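Local coordinates for protein interleukin-2 receptor subunit beta (PDB 6DG5) that probably serves as the signal-transducing beta subunit of the interleukin-2 receptor, also taking part in interleukin-15 responses at the cell surface, at residues Asn29-Ala37 with Asn45-Val53; Phe11-Ser19 with Asn61-Ser72. All coordinates share one frame; numbering follows the deposited sequence.

Contact 1: Asn29-Ala37 with Asn45-Val53; sequences NVTTCHVHA and NKTCELTLV. With MAN (alpha-D-mannopyranose), chain E.
Cys33-Ala37 and Lys46-Glu49 run antiparallel, their short axes approaching to 4.7 Å with 160° between directions, and form the arms of a beta hairpin in the N-terminal, fibronectin III-like domain of this type I cytokine receptor. The pairing is tied at one end by the bond from Lys46 N to Ala37 O (2.8 Å) and at the other by the nearly straight bond from Leu50 N to Cys33 O (3.0 Å).

On one face of the sheet each histidine is overlaid by a side chain of the opposing strand. Thr47 CG2 sits 3.4 Å from the centroid of the His36 ring and only 6° off its normal, a centred CH-pi contact between side chains that lie alongside each other. Glu49 meets the His34 ring differently: CB stands over the face but toward the rim. With CG anti to the backbone N (chi1 -177°), its extended chain passes the ring and brings OE2 to within 3.1 Å of Thr32 OG1, a weak hydrogen bond donated by the threonine. Trp91 meets the His34 ring edge-to-face.

Val35, Ala37, Cys48 and the start of Lys46 lie on the reverse face. Disulfides join Cys48 to Cys60 of strand 57-63 and Cys33 to Cys85 of strand 79-86, and Trp22 packs on Cys33 and Leu50. Val35 and Leu50 cross at about a right angle, CG2 of the valine 3.9 Å from CG of the leucine, while Val35 CB rests 3.8 Å from Cys48 SG.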
loop_
_atom_site.group_PDB
_atom_site.type_symbol
_atom_site.label_atom_id
_atom_site.label_comp_id
_atom_site.label_asym_id
_atom_site.label_seq_id
_atom_site.Cartn_x
_atom_site.Cartn_y
_atom_site.Cartn_z
ATOM N N ASN B 29 -34.547 -14.629 -28.788
ATOM C CA ASN B 29 -33.119 -14.544 -28.510
ATOM C C ASN B 29 -32.352 -14.601 -29.825
ATOM O O ASN B 29 -32.438 -15.594 -30.557
ATOM C CB ASN B 29 -32.688 -15.676 -27.578
ATOM C CG ASN B 29 -31.260 -15.523 -27.095
ATOM O OD1 ASN B 29 -30.760 -14.408 -26.939
ATOM N ND2 ASN B 29 -30.594 -16.646 -26.853
ATOM N N VAL B 30 -31.601 -13.541 -30.123
ATOM C CA VAL B 30 -30.930 -13.412 -31.413
ATOM C C VAL B 30 -29.587 -14.129 -31.395
ATOM O O VAL B 30 -29.174 -14.682 -30.370
ATOM C CB VAL B 30 -30.758 -11.932 -31.799
ATOM C CG1 VAL B 30 -32.100 -11.335 -32.194
ATOM C CG2 VAL B 30 -30.146 -11.164 -30.648
ATOM N N THR B 31 -28.891 -14.108 -32.533
ATOM C CA THR B 31 -27.722 -14.961 -32.718
ATOM C C THR B 31 -26.474 -14.384 -32.058
ATOM O O THR B 31 -25.739 -15.105 -31.373
ATOM C CB THR B 31 -27.474 -15.192 -34.208
ATOM O OG1 THR B 31 -27.517 -13.938 -34.902
ATOM C CG2 THR B 31 -28.527 -16.126 -34.786
ATOM N N THR B 32 -26.207 -13.095 -32.261
ATOM C CA THR B 32 -24.956 -12.486 -31.830
ATOM C C THR B 32 -25.229 -11.281 -30.939
ATOM O O THR B 32 -26.157 -10.505 -31.190
ATOM C CB THR B 32 -24.102 -12.081 -33.047
ATOM O OG1 THR B 32 -23.008 -12.997 -33.192
ATOM C CG2 THR B 32 -23.560 -10.665 -32.912
ATOM N N CYS B 33 -24.419 -11.147 -29.888
ATOM C CA CYS B 33 -24.456 -10.011 -28.978
ATOM C C CYS B 33 -23.033 -9.621 -28.613
ATOM O O CYS B 33 -22.165 -10.486 -28.459
ATOM C CB CYS B 33 -25.242 -10.329 -27.699
ATOM S SG CYS B 33 -27.011 -10.643 -27.910
ATOM N N HIS B 34 -22.798 -8.320 -28.462
ATOM C CA HIS B 34 -21.469 -7.792 -28.188
ATOM C C HIS B 34 -21.507 -6.897 -26.956
ATOM O O HIS B 34 -22.572 -6.492 -26.484
ATOM C CB HIS B 34 -20.914 -7.016 -29.389
ATOM C CG HIS B 34 -20.379 -7.889 -30.481
ATOM N ND1 HIS B 34 -21.103 -8.924 -31.029
ATOM C CD2 HIS B 34 -19.189 -7.878 -31.129
ATOM C CE1 HIS B 34 -20.384 -9.515 -31.967
ATOM N NE2 HIS B 34 -19.218 -8.899 -32.047
ATOM N N VAL B 35 -20.320 -6.595 -26.436
ATOM C CA VAL B 35 -20.152 -5.743 -25.263
ATOM C C VAL B 35 -19.230 -4.593 -25.641
ATOM O O VAL B 35 -18.075 -4.820 -26.023
ATOM C CB VAL B 35 -19.589 -6.521 -24.063
ATOM C CG1 VAL B 35 -19.226 -5.565 -22.937
ATOM C CG2 VAL B 35 -20.593 -7.557 -23.583
ATOM N N HIS B 36 -19.736 -3.368 -25.535
ATOM C CA HIS B 36 -18.962 -2.169 -25.830
ATOM C C HIS B 36 -18.553 -1.492 -24.530
ATOM O O HIS B 36 -19.374 -1.333 -23.622
ATOM C CB HIS B 36 -19.765 -1.197 -26.695
ATOM C CG HIS B 36 -19.820 -1.575 -28.140
ATOM N ND1 HIS B 36 -20.203 -2.828 -28.570
ATOM C CD2 HIS B 36 -19.539 -0.865 -29.258
ATOM C CE1 HIS B 36 -20.158 -2.871 -29.889
ATOM N NE2 HIS B 36 -19.759 -1.693 -30.331
ATOM N N ALA B 37 -17.286 -1.095 -24.445
ATOM C CA ALA B 37 -16.758 -0.404 -23.277
ATOM C C ALA B 37 -15.981 0.820 -23.733
ATOM O O ALA B 37 -15.110 0.718 -24.604
ATOM C CB ALA B 37 -15.861 -1.328 -22.444
ATOM N N ASN B 45 -12.294 2.589 -27.466
ATOM C CA ASN B 45 -13.599 1.942 -27.353
ATOM C C ASN B 45 -13.398 0.469 -27.678
ATOM O O ASN B 45 -13.143 0.121 -28.835
ATOM C CB ASN B 45 -14.614 2.589 -28.292
ATOM C CG ASN B 45 -15.985 1.951 -28.203
ATOM O OD1 ASN B 45 -16.273 1.196 -27.274
ATOM N ND2 ASN B 45 -16.841 2.256 -29.170
ATOM N N LYS B 46 -13.499 -0.388 -26.664
ATOM C CA LYS B 46 -13.178 -1.802 -26.789
ATOM C C LYS B 46 -14.445 -2.642 -26.927
ATOM O O LYS B 46 -15.496 -2.311 -26.372
ATOM C CB LYS B 46 -12.363 -2.280 -25.586
ATOM C CG LYS B 46 -10.983 -1.644 -25.498
ATOM C CD LYS B 46 -10.053 -2.211 -26.559
ATOM C CE LYS B 46 -8.999 -1.199 -26.984
ATOM N NZ LYS B 46 -8.172 -0.712 -25.846
ATOM N N THR B 47 -14.329 -3.742 -27.673
ATOM C CA THR B 47 -15.470 -4.584 -28.007
ATOM C C THR B 47 -15.089 -6.057 -27.920
ATOM O O THR B 47 -13.926 -6.427 -28.106
ATOM C CB THR B 47 -16.003 -4.281 -29.416
ATOM O OG1 THR B 47 -14.921 -4.316 -30.357
ATOM C CG2 THR B 47 -16.669 -2.912 -29.461
ATOM N N CYS B 48 -16.088 -6.894 -27.645
ATOM C CA CYS B 48 -15.926 -8.343 -27.610
ATOM C C CYS B 48 -17.286 -8.981 -27.859
ATOM O O CYS B 48 -18.326 -8.338 -27.702
ATOM C CB CYS B 48 -15.345 -8.820 -26.272
ATOM S SG CYS B 48 -16.388 -8.399 -24.856
ATOM N N GLU B 49 -17.268 -10.258 -28.233
ATOM C CA GLU B 49 -18.489 -11.008 -28.500
ATOM C C GLU B 49 -18.799 -11.942 -27.337
ATOM O O GLU B 49 -17.909 -12.630 -26.827
ATOM C CB GLU B 49 -18.371 -11.816 -29.791
ATOM C CG GLU B 49 -19.645 -12.565 -30.162
ATOM C CD GLU B 49 -19.440 -13.561 -31.287
ATOM O OE1 GLU B 49 -18.271 -13.861 -31.607
ATOM O OE2 GLU B 49 -20.448 -14.045 -31.846
ATOM N N LEU B 50 -20.067 -11.970 -26.929
ATOM C CA LEU B 50 -20.480 -12.833 -25.829
ATOM C C LEU B 50 -20.553 -14.285 -26.284
ATOM O O LEU B 50 -21.025 -14.584 -27.385
ATOM C CB LEU B 50 -21.839 -12.385 -25.286
ATOM C CG LEU B 50 -21.858 -11.106 -24.450
ATOM C CD1 LEU B 50 -23.268 -10.554 -24.371
ATOM C CD2 LEU B 50 -21.319 -11.382 -23.058
ATOM N N THR B 51 -20.079 -15.189 -25.430
ATOM C CA THR B 51 -20.072 -16.617 -25.710
ATOM C C THR B 51 -20.676 -17.368 -24.531
ATOM O O THR B 51 -20.482 -16.984 -23.375
ATOM C CB THR B 51 -18.651 -17.125 -25.987
ATOM O OG1 THR B 51 -17.985 -16.220 -26.877
ATOM C CG2 THR B 51 -18.692 -18.508 -26.624
ATOM N N LEU B 52 -21.403 -18.444 -24.829
ATOM C CA LEU B 52 -22.112 -19.196 -23.802
ATOM C C LEU B 52 -21.142 -20.048 -22.992
ATOM O O LEU B 52 -20.287 -20.739 -23.555
ATOM C CB LEU B 52 -23.182 -20.082 -24.440
ATOM C CG LEU B 52 -24.151 -20.782 -23.487
ATOM C CD1 LEU B 52 -25.079 -19.770 -22.837
ATOM C CD2 LEU B 52 -24.945 -21.857 -24.213
ATOM N N VAL B 53 -21.283 -20.006 -21.669
ATOM C CA VAL B 53 -20.468 -20.798 -20.755
ATOM C C VAL B 53 -21.304 -21.856 -20.047
ATOM O O VAL B 53 -20.941 -23.034 -20.020
ATOM C CB VAL B 53 -19.741 -19.895 -19.734
ATOM C CG1 VAL B 53 -18.703 -20.696 -18.965
ATOM C CG2 VAL B 53 -19.099 -18.713 -20.434
HETATM C C1 MAN E . -17.526 -24.642 -18.309
HETATM C C2 MAN E . -18.335 -23.949 -17.176
HETATM C C3 MAN E . -17.766 -24.320 -15.803
HETATM C C4 MAN E . -17.602 -25.840 -15.665
HETATM C C5 MAN E . -16.733 -26.372 -16.812
HETATM C C6 MAN E . -16.571 -27.882 -16.777
HETATM O O2 MAN E . -19.698 -24.385 -17.160
HETATM O O3 MAN E . -18.573 -23.815 -14.744
HETATM O O4 MAN E . -16.982 -26.148 -14.423
HETATM O O5 MAN E . -17.356 -26.031 -18.069
HETATM O O6 MAN E . -15.707 -28.261 -17.845
#

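Contact 2: Phe11-Ser19 with Asn61-Ser72; sequences FYNSRANVS and NLILGSFPESQS. With NAG (2-acetamido-2-deoxy-beta-D-glucopyranose), chain C; NAG (2-acetamido-2-deoxy-beta-D-glucopyranose), chain D.
Arg15 and Glu69 cross obliquely, guanidinium and carboxylate planes 77° apart, and form a salt bridge in which Arg15 NE lies 3.2 Å from Glu69 OE2. The oxygen lies near the guanidinium plane and is met on its anti side, while Glu69 O stands over the guanidinium face. The other carboxylate oxygen, OE1, accepts from Gln131 N. Gln71 crosses the arginine at about a right angle, its amide at the guanidinium edge, and stands nearly perpendicular to the Tyr12 ring. Three donors grip Arg15 O: Tyr12 OH at 2.6 Å from above the carbonyl plane, Ser72 OG at 2.8 Å on an in-plane lone pair, and Ser72 N.

This tip of the hairpin of strands 8-12 and 17-23, shaped by an Asx turn at Asn13, sits at the junction with the second fibronectin III-like domain, whose Ser133 N bonds to Ser14 OG, with a weak bond from Asn13 ND2 to Gln131 OE1.

Farther along, Asn17-Ser19 pairs antiparallel with Asn61-Ile63. Asn17 ND2 carries the first N-acetylglucosamine. Asn61, with CG anti to its carbonyl carbon (chi1 -72°), spans toward the second sugar, ND2 giving a 3.0 Å, 160° bond to O7, while its OD1 faces Ser19 OG at 3.0 Å. A leucine here would probably leave that acetamide O7 without its donor and the sugar freer to turn. Val18, pointing to the other face, brings CG2 to 4.0 Å from CD1 of Leu64, just past the end of strand 61-63.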
loop_
_atom_site.group_PDB
_atom_site.type_symbol
_atom_site.label_atom_id
_atom_site.label_comp_id
_atom_site.label_asym_id
_atom_site.label_seq_id
_atom_site.Cartn_x
_atom_site.Cartn_y
_atom_site.Cartn_z
ATOM N N PHE B 11 -15.998 -7.708 -14.017
ATOM C CA PHE B 11 -14.899 -7.782 -13.066
ATOM C C PHE B 11 -13.599 -7.357 -13.727
ATOM O O PHE B 11 -13.343 -7.682 -14.890
ATOM C CB PHE B 11 -14.755 -9.193 -12.487
ATOM C CG PHE B 11 -15.868 -9.579 -11.559
ATOM C CD1 PHE B 11 -16.004 -8.956 -10.330
ATOM C CD2 PHE B 11 -16.776 -10.561 -11.912
ATOM C CE1 PHE B 11 -17.027 -9.305 -9.468
ATOM C CE2 PHE B 11 -17.802 -10.917 -11.053
ATOM C CZ PHE B 11 -17.926 -10.287 -9.830
ATOM N N TYR B 12 -12.780 -6.635 -12.969
ATOM C CA TYR B 12 -11.518 -6.081 -13.439
ATOM C C TYR B 12 -10.376 -6.737 -12.674
ATOM O O TYR B 12 -10.391 -6.768 -11.438
ATOM C CB TYR B 12 -11.512 -4.559 -13.253
ATOM C CG TYR B 12 -10.213 -3.855 -13.571
ATOM C CD1 TYR B 12 -9.504 -4.143 -14.730
ATOM C CD2 TYR B 12 -9.713 -2.871 -12.725
ATOM C CE1 TYR B 12 -8.319 -3.490 -15.025
ATOM C CE2 TYR B 12 -8.535 -2.208 -13.014
ATOM C CZ TYR B 12 -7.840 -2.525 -14.164
ATOM O OH TYR B 12 -6.665 -1.870 -14.453
ATOM N N ASN B 13 -9.400 -7.271 -13.406
ATOM C CA ASN B 13 -8.286 -7.989 -12.800
ATOM C C ASN B 13 -7.212 -7.062 -12.240
ATOM O O ASN B 13 -6.126 -7.540 -11.892
ATOM C CB ASN B 13 -7.664 -8.952 -13.817
ATOM C CG ASN B 13 -6.762 -8.252 -14.816
ATOM O OD1 ASN B 13 -6.972 -7.087 -15.158
ATOM N ND2 ASN B 13 -5.747 -8.965 -15.294
ATOM N N SER B 14 -7.498 -5.761 -12.152
ATOM C CA SER B 14 -6.616 -4.703 -11.661
ATOM C C SER B 14 -5.454 -4.404 -12.598
ATOM O O SER B 14 -4.570 -3.620 -12.238
ATOM C CB SER B 14 -6.063 -5.002 -10.261
ATOM O OG SER B 14 -5.034 -5.972 -10.323
ATOM N N ARG B 15 -5.426 -4.990 -13.794
ATOM C CA ARG B 15 -4.389 -4.652 -14.762
ATOM C C ARG B 15 -4.997 -4.213 -16.087
ATOM O O ARG B 15 -5.228 -3.018 -16.301
ATOM C CB ARG B 15 -3.434 -5.828 -14.979
ATOM C CG ARG B 15 -2.310 -5.916 -13.956
ATOM C CD ARG B 15 -1.760 -4.538 -13.621
ATOM N NE ARG B 15 -0.348 -4.575 -13.251
ATOM C CZ ARG B 15 0.311 -3.550 -12.722
ATOM N NH1 ARG B 15 -0.318 -2.407 -12.487
ATOM N NH2 ARG B 15 1.596 -3.670 -12.419
ATOM N N ALA B 16 -5.266 -5.166 -16.986
ATOM C CA ALA B 16 -5.762 -4.807 -18.310
ATOM C C ALA B 16 -6.875 -5.728 -18.804
ATOM O O ALA B 16 -7.089 -5.824 -20.018
ATOM C CB ALA B 16 -4.617 -4.809 -19.325
ATOM N N ASN B 17 -7.594 -6.393 -17.904
ATOM C CA ASN B 17 -8.602 -7.375 -18.280
ATOM C C ASN B 17 -9.894 -7.073 -17.538
ATOM O O ASN B 17 -9.901 -6.971 -16.306
ATOM C CB ASN B 17 -8.115 -8.799 -17.972
ATOM C CG ASN B 17 -9.036 -9.889 -18.523
ATOM O OD1 ASN B 17 -10.224 -9.671 -18.777
ATOM N ND2 ASN B 17 -8.471 -11.081 -18.702
ATOM N N VAL B 18 -10.976 -6.916 -18.294
ATOM C CA VAL B 18 -12.314 -6.755 -17.749
ATOM C C VAL B 18 -13.179 -7.853 -18.351
ATOM O O VAL B 18 -13.268 -7.980 -19.580
ATOM C CB VAL B 18 -12.897 -5.367 -18.054
ATOM C CG1 VAL B 18 -14.306 -5.249 -17.502
ATOM C CG2 VAL B 18 -12.001 -4.276 -17.483
ATOM N N SER B 19 -13.809 -8.650 -17.491
ATOM C CA SER B 19 -14.628 -9.777 -17.919
ATOM C C SER B 19 -16.061 -9.559 -17.459
ATOM O O SER B 19 -16.304 -9.304 -16.275
ATOM C CB SER B 19 -14.086 -11.096 -17.362
ATOM O OG SER B 19 -14.776 -12.202 -17.916
ATOM N N ASN B 61 -14.591 -11.012 -22.786
ATOM C CA ASN B 61 -13.275 -10.648 -22.267
ATOM C C ASN B 61 -12.771 -9.408 -22.992
ATOM O O ASN B 61 -12.412 -9.474 -24.173
ATOM C CB ASN B 61 -12.288 -11.805 -22.410
ATOM C CG ASN B 61 -12.574 -12.927 -21.439
ATOM O OD1 ASN B 61 -13.136 -12.706 -20.365
ATOM N ND2 ASN B 61 -12.191 -14.142 -21.809
ATOM N N LEU B 62 -12.740 -8.283 -22.281
ATOM C CA LEU B 62 -12.205 -7.031 -22.810
ATOM C C LEU B 62 -10.736 -6.945 -22.416
ATOM O O LEU B 62 -10.407 -6.682 -21.257
ATOM C CB LEU B 62 -12.997 -5.842 -22.277
ATOM C CG LEU B 62 -14.458 -5.744 -22.718
ATOM C CD1 LEU B 62 -15.297 -5.057 -21.650
ATOM C CD2 LEU B 62 -14.561 -4.999 -24.040
ATOM N N ILE B 63 -9.847 -7.176 -23.378
ATOM C CA ILE B 63 -8.410 -7.068 -23.152
ATOM C C ILE B 63 -8.007 -5.628 -23.444
ATOM O O ILE B 63 -7.996 -5.197 -24.600
ATOM C CB ILE B 63 -7.622 -8.063 -24.012
ATOM C CG1 ILE B 63 -7.935 -9.501 -23.594
ATOM C CG2 ILE B 63 -6.130 -7.793 -23.898
ATOM C CD1 ILE B 63 -9.015 -10.160 -24.422
ATOM N N LEU B 64 -7.678 -4.879 -22.393
ATOM C CA LEU B 64 -7.477 -3.437 -22.488
ATOM C C LEU B 64 -6.024 -3.027 -22.700
ATOM O O LEU B 64 -5.752 -1.828 -22.822
ATOM C CB LEU B 64 -8.002 -2.746 -21.225
ATOM C CG LEU B 64 -9.472 -2.331 -21.166
ATOM C CD1 LEU B 64 -10.381 -3.533 -21.045
ATOM C CD2 LEU B 64 -9.694 -1.374 -20.010
ATOM N N GLY B 65 -5.083 -3.972 -22.739
ATOM C CA GLY B 65 -3.682 -3.622 -22.817
ATOM C C GLY B 65 -2.902 -4.594 -23.679
ATOM O O GLY B 65 -3.404 -5.642 -24.092
ATOM N N SER B 66 -1.654 -4.214 -23.948
ATOM C CA SER B 66 -0.724 -5.059 -24.686
ATOM C C SER B 66 0.057 -5.986 -23.764
ATOM O O SER B 66 0.322 -7.136 -24.125
ATOM C CB SER B 66 0.244 -4.194 -25.499
ATOM N N PHE B 67 0.441 -5.497 -22.559
ATOM C CA PHE B 67 1.120 -6.305 -21.559
ATOM C C PHE B 67 0.111 -6.877 -20.567
ATOM O O PHE B 67 -0.960 -6.297 -20.358
ATOM C CB PHE B 67 2.153 -5.469 -20.803
ATOM C CG PHE B 67 2.981 -4.577 -21.682
ATOM C CD1 PHE B 67 3.906 -5.111 -22.566
ATOM C CD2 PHE B 67 2.850 -3.199 -21.611
ATOM C CE1 PHE B 67 4.670 -4.287 -23.375
ATOM C CE2 PHE B 67 3.611 -2.371 -22.415
ATOM C CZ PHE B 67 4.522 -2.916 -23.298
ATOM N N PRO B 68 0.419 -8.019 -19.943
ATOM C CA PRO B 68 -0.470 -8.516 -18.880
ATOM C C PRO B 68 -0.439 -7.645 -17.640
ATOM O O PRO B 68 -1.474 -7.465 -16.986
ATOM C CB PRO B 68 0.064 -9.929 -18.600
ATOM C CG PRO B 68 0.945 -10.264 -19.767
ATOM C CD PRO B 68 1.509 -8.962 -20.234
ATOM N N GLU B 69 0.726 -7.092 -17.300
ATOM C CA GLU B 69 0.888 -6.242 -16.130
ATOM C C GLU B 69 0.736 -4.761 -16.453
ATOM O O GLU B 69 1.154 -3.916 -15.653
ATOM C CB GLU B 69 2.250 -6.493 -15.477
ATOM C CG GLU B 69 2.478 -7.926 -15.011
ATOM C CD GLU B 69 1.754 -8.249 -13.719
ATOM O OE1 GLU B 69 1.680 -9.445 -13.359
ATOM O OE2 GLU B 69 1.267 -7.307 -13.061
ATOM N N SER B 70 0.149 -4.425 -17.600
ATOM C CA SER B 70 -0.034 -3.029 -17.971
ATOM C C SER B 70 -1.218 -2.440 -17.213
ATOM O O SER B 70 -2.281 -3.062 -17.118
ATOM C CB SER B 70 -0.243 -2.892 -19.476
ATOM O OG SER B 70 -1.580 -3.195 -19.828
ATOM N N GLN B 71 -1.032 -1.236 -16.672
ATOM C CA GLN B 71 -2.065 -0.568 -15.881
ATOM C C GLN B 71 -2.952 0.226 -16.830
ATOM O O GLN B 71 -2.708 1.400 -17.113
ATOM C CB GLN B 71 -1.444 0.324 -14.814
ATOM C CG GLN B 71 -2.439 0.819 -13.775
ATOM C CD GLN B 71 -3.035 -0.312 -12.967
ATOM O OE1 GLN B 71 -2.319 -1.188 -12.484
ATOM N NE2 GLN B 71 -4.354 -0.311 -12.829
ATOM N N SER B 72 -4.014 -0.419 -17.316
ATOM C CA SER B 72 -4.862 0.206 -18.324
ATOM C C SER B 72 -5.906 1.134 -17.716
ATOM O O SER B 72 -6.380 2.049 -18.397
ATOM C CB SER B 72 -5.548 -0.867 -19.171
ATOM O OG SER B 72 -6.461 -1.619 -18.392
HETATM C C1 NAG C . -9.179 -12.234 -19.187
HETATM C C2 NAG C . -8.169 -13.339 -19.542
HETATM C C3 NAG C . -8.872 -14.681 -19.778
HETATM C C4 NAG C . -9.848 -15.013 -18.657
HETATM C C5 NAG C . -10.805 -13.841 -18.484
HETATM C C6 NAG C . -11.823 -14.028 -17.382
HETATM C C7 NAG C . -6.173 -12.453 -20.674
HETATM C C8 NAG C . -5.546 -12.128 -21.996
HETATM N N2 NAG C . -7.407 -12.964 -20.722
HETATM O O3 NAG C . -7.896 -15.711 -19.897
HETATM O O4 NAG C . -10.566 -16.189 -19.015
HETATM O O5 NAG C . -10.039 -12.682 -18.145
HETATM O O6 NAG C . -11.618 -13.109 -16.319
HETATM O O7 NAG C . -5.589 -12.264 -19.612
HETATM C C1 NAG D . -10.707 -17.152 -17.942
HETATM C C2 NAG D . -11.930 -18.002 -18.290
HETATM C C3 NAG D . -12.155 -19.074 -17.227
HETATM C C4 NAG D . -10.881 -19.870 -16.973
HETATM C C5 NAG D . -9.711 -18.923 -16.698
HETATM C C6 NAG D . -8.380 -19.627 -16.556
HETATM C C7 NAG D . -13.490 -16.616 -19.585
HETATM C C8 NAG D . -14.730 -15.779 -19.540
HETATM N N2 NAG D . -13.113 -17.168 -18.427
HETATM O O3 NAG D . -13.199 -19.944 -17.650
HETATM O O4 NAG D . -11.096 -20.713 -15.844
HETATM O O5 NAG D . -9.569 -17.995 -17.784
HETATM O O6 NAG D . -7.840 -19.979 -17.821
HETATM O O7 NAG D . -12.855 -16.785 -20.621
#

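The centres of the two contacts are about 17 Å apart, yet both belong to one antiparallel sheet, in which strand 46-54 of contact 1 neighbours strand 57-63 of contact 2. They meet directly along that seam: Leu62 CD1 lies 3.9 Å from Ala37 CB, Leu62 CD2 3.7 Å from Lys46 O, and Cys48 CB 3.7 Å from Asn61 O, beside the Cys48-Cys60 disulfide. The glycan anchored in contact 2 also spans both, since a mannose of it touches Val53, its O2 making a weak 3.4 Å bond to Val53 O. Another protein chain comes within reach of contact 2, with weak bonds to Glu69 O and Gln71 O, but none touches contact 1.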